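Local coordinates for protein 6'''-hydroxyparomomycin C oxidase (Microbacterium trichothecenolyticum, PDB 7DVE) that oxidises the C3 hydroxyl of the sugar in C-glycosides such as isoorientin and mangiferin, using bound FAD and reducing oxygen to hydrogen peroxide, at residues Gln196-Ala201 with Val330-Phe335; Pro278-Ala283 with Tyr393-Met398. One frame throughout, in Å; residues are numbered along the deposited sequence.

Contact 1: residues Gln196-Ala201 with Val330-Phe335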
# COMPACT_ATOMS: atom_id res chain seq x y z
N GLN A 196 -14.04 -14.40 8.39
CA GLN A 196 -13.54 -13.90 9.67
C GLN A 196 -13.47 -12.38 9.60
O GLN A 196 -13.72 -11.78 8.55
CB GLN A 196 -12.16 -14.51 10.00
CG GLN A 196 -11.12 -14.43 8.85
CD GLN A 196 -9.85 -15.18 9.20
OE1 GLN A 196 -9.06 -14.73 10.03
NE2 GLN A 196 -9.67 -16.36 8.61
N ARG A 197 -13.12 -11.75 10.73
CA ARG A 197 -12.97 -10.30 10.73
C ARG A 197 -11.76 -9.90 9.90
O ARG A 197 -10.76 -10.62 9.85
CB ARG A 197 -12.80 -9.75 12.14
CG ARG A 197 -13.89 -10.12 13.11
CD ARG A 197 -13.27 -10.45 14.46
NE ARG A 197 -14.23 -10.31 15.54
CZ ARG A 197 -14.87 -11.35 16.06
NH1 ARG A 197 -14.73 -12.57 15.55
NH2 ARG A 197 -15.66 -11.17 17.12
N MET A 198 -11.86 -8.78 9.21
CA MET A 198 -10.67 -8.30 8.54
C MET A 198 -9.70 -7.74 9.58
O MET A 198 -10.11 -6.97 10.44
CB MET A 198 -11.00 -7.22 7.51
CG MET A 198 -9.75 -6.75 6.78
SD MET A 198 -9.12 -8.01 5.66
CE MET A 198 -10.28 -7.85 4.29
N PRO A 199 -8.43 -8.12 9.55
CA PRO A 199 -7.45 -7.41 10.39
C PRO A 199 -7.19 -6.03 9.81
O PRO A 199 -6.91 -5.90 8.62
CB PRO A 199 -6.21 -8.31 10.37
CG PRO A 199 -6.61 -9.59 9.70
CD PRO A 199 -7.90 -9.37 8.97
N LEU A 200 -7.30 -5.00 10.65
CA LEU A 200 -7.34 -3.62 10.16
C LEU A 200 -6.29 -2.76 10.85
O LEU A 200 -6.10 -2.84 12.06
CB LEU A 200 -8.73 -2.97 10.38
CG LEU A 200 -9.95 -3.41 9.58
CD1 LEU A 200 -11.24 -2.78 10.16
CD2 LEU A 200 -9.81 -3.10 8.02
N ALA A 201 -5.65 -1.89 10.07
CA ALA A 201 -4.67 -0.95 10.61
C ALA A 201 -5.44 0.27 11.06
O ALA A 201 -5.61 1.24 10.32
CB ALA A 201 -3.62 -0.61 9.56
N VAL A 330 -15.66 -4.56 8.62
CA VAL A 330 -15.01 -5.15 7.45
C VAL A 330 -14.82 -6.64 7.73
O VAL A 330 -14.25 -7.02 8.76
CB VAL A 330 -13.64 -4.48 7.15
CG1 VAL A 330 -13.05 -5.00 5.84
CG2 VAL A 330 -13.77 -2.96 7.08
N THR A 331 -15.33 -7.47 6.84
CA THR A 331 -15.15 -8.91 6.86
C THR A 331 -14.22 -9.34 5.72
O THR A 331 -14.24 -8.78 4.61
CB THR A 331 -16.48 -9.65 6.71
OG1 THR A 331 -17.37 -9.25 7.75
CG2 THR A 331 -16.29 -11.15 6.78
N TRP A 332 -13.46 -10.40 6.01
CA TRP A 332 -12.42 -10.94 5.17
C TRP A 332 -12.85 -12.32 4.67
O TRP A 332 -13.18 -13.19 5.48
CB TRP A 332 -11.13 -11.03 5.97
CG TRP A 332 -9.97 -11.68 5.29
CD1 TRP A 332 -9.78 -11.82 3.94
CD2 TRP A 332 -8.81 -12.24 5.92
NE1 TRP A 332 -8.59 -12.44 3.70
CE2 TRP A 332 -7.97 -12.71 4.90
CE3 TRP A 332 -8.41 -12.39 7.26
CZ2 TRP A 332 -6.75 -13.32 5.16
CZ3 TRP A 332 -7.20 -12.99 7.53
CH2 TRP A 332 -6.38 -13.46 6.48
N VAL A 333 -12.85 -12.51 3.35
CA VAL A 333 -13.10 -13.80 2.73
C VAL A 333 -11.78 -14.25 2.11
O VAL A 333 -11.42 -13.79 1.01
CB VAL A 333 -14.21 -13.73 1.67
CG1 VAL A 333 -14.63 -15.16 1.26
CG2 VAL A 333 -15.40 -12.91 2.19
N PRO A 334 -11.04 -15.13 2.78
CA PRO A 334 -9.63 -15.34 2.42
C PRO A 334 -9.43 -16.05 1.09
O PRO A 334 -10.21 -16.91 0.68
CB PRO A 334 -9.10 -16.19 3.58
CG PRO A 334 -10.01 -15.84 4.73
CD PRO A 334 -11.37 -15.63 4.13
N PHE A 335 -8.35 -15.64 0.43
CA PHE A 335 -7.76 -16.35 -0.70
C PHE A 335 -7.39 -17.79 -0.35
O PHE A 335 -6.80 -18.05 0.71
CB PHE A 335 -6.52 -15.57 -1.15
CG PHE A 335 -5.75 -16.21 -2.28
CD1 PHE A 335 -4.85 -17.27 -2.03
CD2 PHE A 335 -5.90 -15.75 -3.59
CE1 PHE A 335 -4.14 -17.85 -3.08
CE2 PHE A 335 -5.18 -16.33 -4.63
CZ PHE A 335 -4.30 -17.38 -4.38
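Gln196 and Trp332 face each other as a hydrogen-bonded pair of antiparallel strands, part of the large antiparallel sheet in this GMC oxidoreductase. Three backbone bonds join the segments. Trp332 N gives a nearly straight bond of 2.9 Å to Gln196 O, while the return bond from Gln196 N to Trp332 O is longer, 3.3 Å. Beyond the non-hydrogen-bonded pair Arg197 and Thr331, Met198 N reaches Val330 O at 3.0 Å from above the carbonyl plane, 38° out of it. Pro199, which has no N-H to give, follows where the two chains part.

The indole of Trp332 gathers most of the side-chain contacts. Gln196 runs alongside it, its amide turned 49° from the ring plane and OE1 3.6 Å from CZ3 of Trp332. NE2 of Gln196 passes by Pro334 CG and bonds to Arg194 O, so the long side chain can lie along the indole while its NE2 still finds an acceptor. An alanine here would probably uncover the CE3 and CZ3 corner of Trp332 and leave Arg194 O without this donor. Pro199 CD comes obliquely to Trp332 CE3, and Pro334 CG sits over one face near the rim.

Apolar contacts continue at Val330, whose branches divide the work: CG2 meets the methyls of Leu200, and CG1 packs on Met198 CB. Met198, near the FAD-binding residue Ala131, has an unbranched chain that bends at chi2 (70°) and again at chi3, setting SD obliquely to the indole in a Met-aromatic contact, 4.3 Å from the centroid of the Trp332 five-membered ring.

Contact 2: residues Pro278-Ala283 with Tyr393-Met398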
# COMPACT_ATOMS: atom_id res chain seq x y z
N PRO A 278 11.41 2.16 -9.10
CA PRO A 278 12.14 1.90 -10.36
C PRO A 278 12.49 3.17 -11.11
O PRO A 278 13.56 3.23 -11.72
CB PRO A 278 11.17 1.02 -11.18
CG PRO A 278 10.18 0.51 -10.21
CD PRO A 278 10.08 1.51 -9.09
N GLN A 279 11.60 4.18 -11.10
CA GLN A 279 11.93 5.47 -11.72
C GLN A 279 13.24 6.03 -11.20
O GLN A 279 14.14 6.39 -11.98
CB GLN A 279 10.79 6.46 -11.49
CG GLN A 279 10.90 7.75 -12.30
CD GLN A 279 9.79 8.71 -11.98
OE1 GLN A 279 9.39 8.86 -10.82
NE2 GLN A 279 9.27 9.36 -13.01
N LEU A 280 13.37 6.14 -9.87
CA LEU A 280 14.57 6.71 -9.28
C LEU A 280 15.79 5.87 -9.60
O LEU A 280 16.86 6.41 -9.92
CB LEU A 280 14.39 6.86 -7.77
CG LEU A 280 15.63 7.22 -6.96
CD1 LEU A 280 16.24 8.52 -7.47
CD2 LEU A 280 15.28 7.31 -5.48
N LEU A 281 15.66 4.54 -9.54
CA LEU A 281 16.81 3.68 -9.85
C LEU A 281 17.23 3.84 -11.31
O LEU A 281 18.43 3.92 -11.61
CB LEU A 281 16.50 2.21 -9.52
CG LEU A 281 16.17 1.74 -8.08
CD1 LEU A 281 16.65 0.31 -7.82
CD2 LEU A 281 16.68 2.68 -7.01
N TRP A 282 16.27 3.91 -12.23
CA TRP A 282 16.59 4.13 -13.65
C TRP A 282 17.30 5.47 -13.84
O TRP A 282 18.35 5.54 -14.49
CB TRP A 282 15.32 4.06 -14.50
CG TRP A 282 15.53 4.41 -15.96
CD1 TRP A 282 15.49 5.65 -16.52
CD2 TRP A 282 15.80 3.49 -17.02
NE1 TRP A 282 15.73 5.57 -17.87
CE2 TRP A 282 15.92 4.25 -18.20
CE3 TRP A 282 15.95 2.11 -17.09
CZ2 TRP A 282 16.19 3.67 -19.44
CZ3 TRP A 282 16.23 1.52 -18.33
CH2 TRP A 282 16.35 2.30 -19.48
N ALA A 283 16.74 6.53 -13.26
CA ALA A 283 17.39 7.84 -13.33
C ALA A 283 18.80 7.83 -12.77
O ALA A 283 19.65 8.62 -13.21
CB ALA A 283 16.55 8.88 -12.60
N TYR A 393 7.58 16.21 -11.90
CA TYR A 393 8.74 16.35 -11.02
C TYR A 393 10.07 16.39 -11.77
O TYR A 393 11.13 16.55 -11.13
CB TYR A 393 8.76 15.19 -10.01
CG TYR A 393 7.58 15.17 -9.05
CD1 TYR A 393 7.52 16.05 -7.98
CD2 TYR A 393 6.54 14.27 -9.21
CE1 TYR A 393 6.46 16.03 -7.10
CE2 TYR A 393 5.47 14.24 -8.32
CZ TYR A 393 5.44 15.13 -7.27
OH TYR A 393 4.40 15.13 -6.37
N GLY A 394 10.06 16.26 -13.09
CA GLY A 394 11.30 16.21 -13.85
C GLY A 394 12.04 14.90 -13.82
O GLY A 394 13.23 14.87 -14.18
N MET A 395 11.45 13.90 -13.42
CA MET A 395 11.85 12.51 -13.35
C MET A 395 11.47 11.82 -14.65
O MET A 395 10.51 12.23 -15.30
CB MET A 395 11.17 11.82 -12.17
CG MET A 395 11.71 12.22 -10.80
SD MET A 395 13.51 12.35 -10.67
CE MET A 395 13.96 10.65 -10.33
N PRO A 396 12.21 10.79 -15.07
CA PRO A 396 11.97 10.21 -16.40
C PRO A 396 10.55 9.69 -16.52
O PRO A 396 10.06 8.97 -15.65
CB PRO A 396 13.01 9.09 -16.51
CG PRO A 396 13.99 9.32 -15.43
CD PRO A 396 13.49 10.37 -14.48
N ALA A 397 9.88 10.10 -17.60
CA ALA A 397 8.47 9.80 -17.75
C ALA A 397 8.26 8.30 -17.95
O ALA A 397 9.10 7.61 -18.53
CB ALA A 397 7.87 10.58 -18.92
N MET A 398 7.14 7.80 -17.42
CA MET A 398 6.78 6.39 -17.45
C MET A 398 5.91 6.05 -18.65
O MET A 398 5.04 6.83 -19.06
CB MET A 398 6.05 5.94 -16.18
CG MET A 398 6.47 6.57 -14.88
SD MET A 398 5.36 6.08 -13.53
CE MET A 398 6.50 6.20 -12.14
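The side chain of Gln279 crosses from helix 276-283 to Pro396 at the start of strand 396-401, and this is where the contact is tightest. Its CG stands anti to the backbone N (chi1 -170°) and the chain continues extended, which carries NE2 to Pro396 O at 2.8 Å. The N-H...O bond is nearly straight and the oxygen lies in the amide plane, yet the donor comes from above the carbonyl plane, 42° out of it. Asp391 OD2 accepts a second bond from the same nitrogen, and Asp391 OD1 accepts from the backbone N of both Tyr393 and Met395. A glutamine suits this buried place, since it offers an N-H donor without bringing a charge. Met395 CB lies against the amide, 3.4 Å from Gln279 CD, and Met398 CE approaches the same carbon more loosely.

Topologically, the helix directly follows strand 267-270 of the parallel FAD-binding sheet of the Rossmann-type domain, and here it meets one strand of a two-stranded antiparallel sheet. The axes run at 140°, with a closest approach of 9.3 Å. Met395 bends at chi2 and chi3 to bring CE against the helix, near Leu280 CA and 3.9 Å from Ala283 CB; the small side chain of Ala283 suits a helix face approached this closely by Met395 and Pro396. Leu280, whose CB points away from 393-398, packs on Val237, an FAD-binding residue.

Compared with the carboxamide end, the partly exposed side, with Pro396, Ala283 and Trp282, has only van der Waals contacts between the segments. Pro396 CG meets Ala283 CB and approaches the edge of Trp282 at CD1, 4.1 Å away. The indole has partners besides the proline: its ring meets that of Phe385 and makes a cation-pi contact with Arg287.

How the contacts relate
From the N terminus, residues 196-201 come first, then 278-283, then 330-335 and finally 393-398. The two loops therefore cross: contact 1 closes over 128 intervening residues, which include helix 276-283 of contact 2, while the 109 residues enclosed by contact 2 include strand 330-333. Contact 1 joins two strands of the large antiparallel sheet; contact 2 sets a helix following the parallel FAD-binding sheet against the small two-stranded sheet. They lie on opposite sides of the chain's centre, their own centres 36 Å apart, and do not touch. Both approach the single FAD, contact 1 through Leu200 and contact 2 through Leu280.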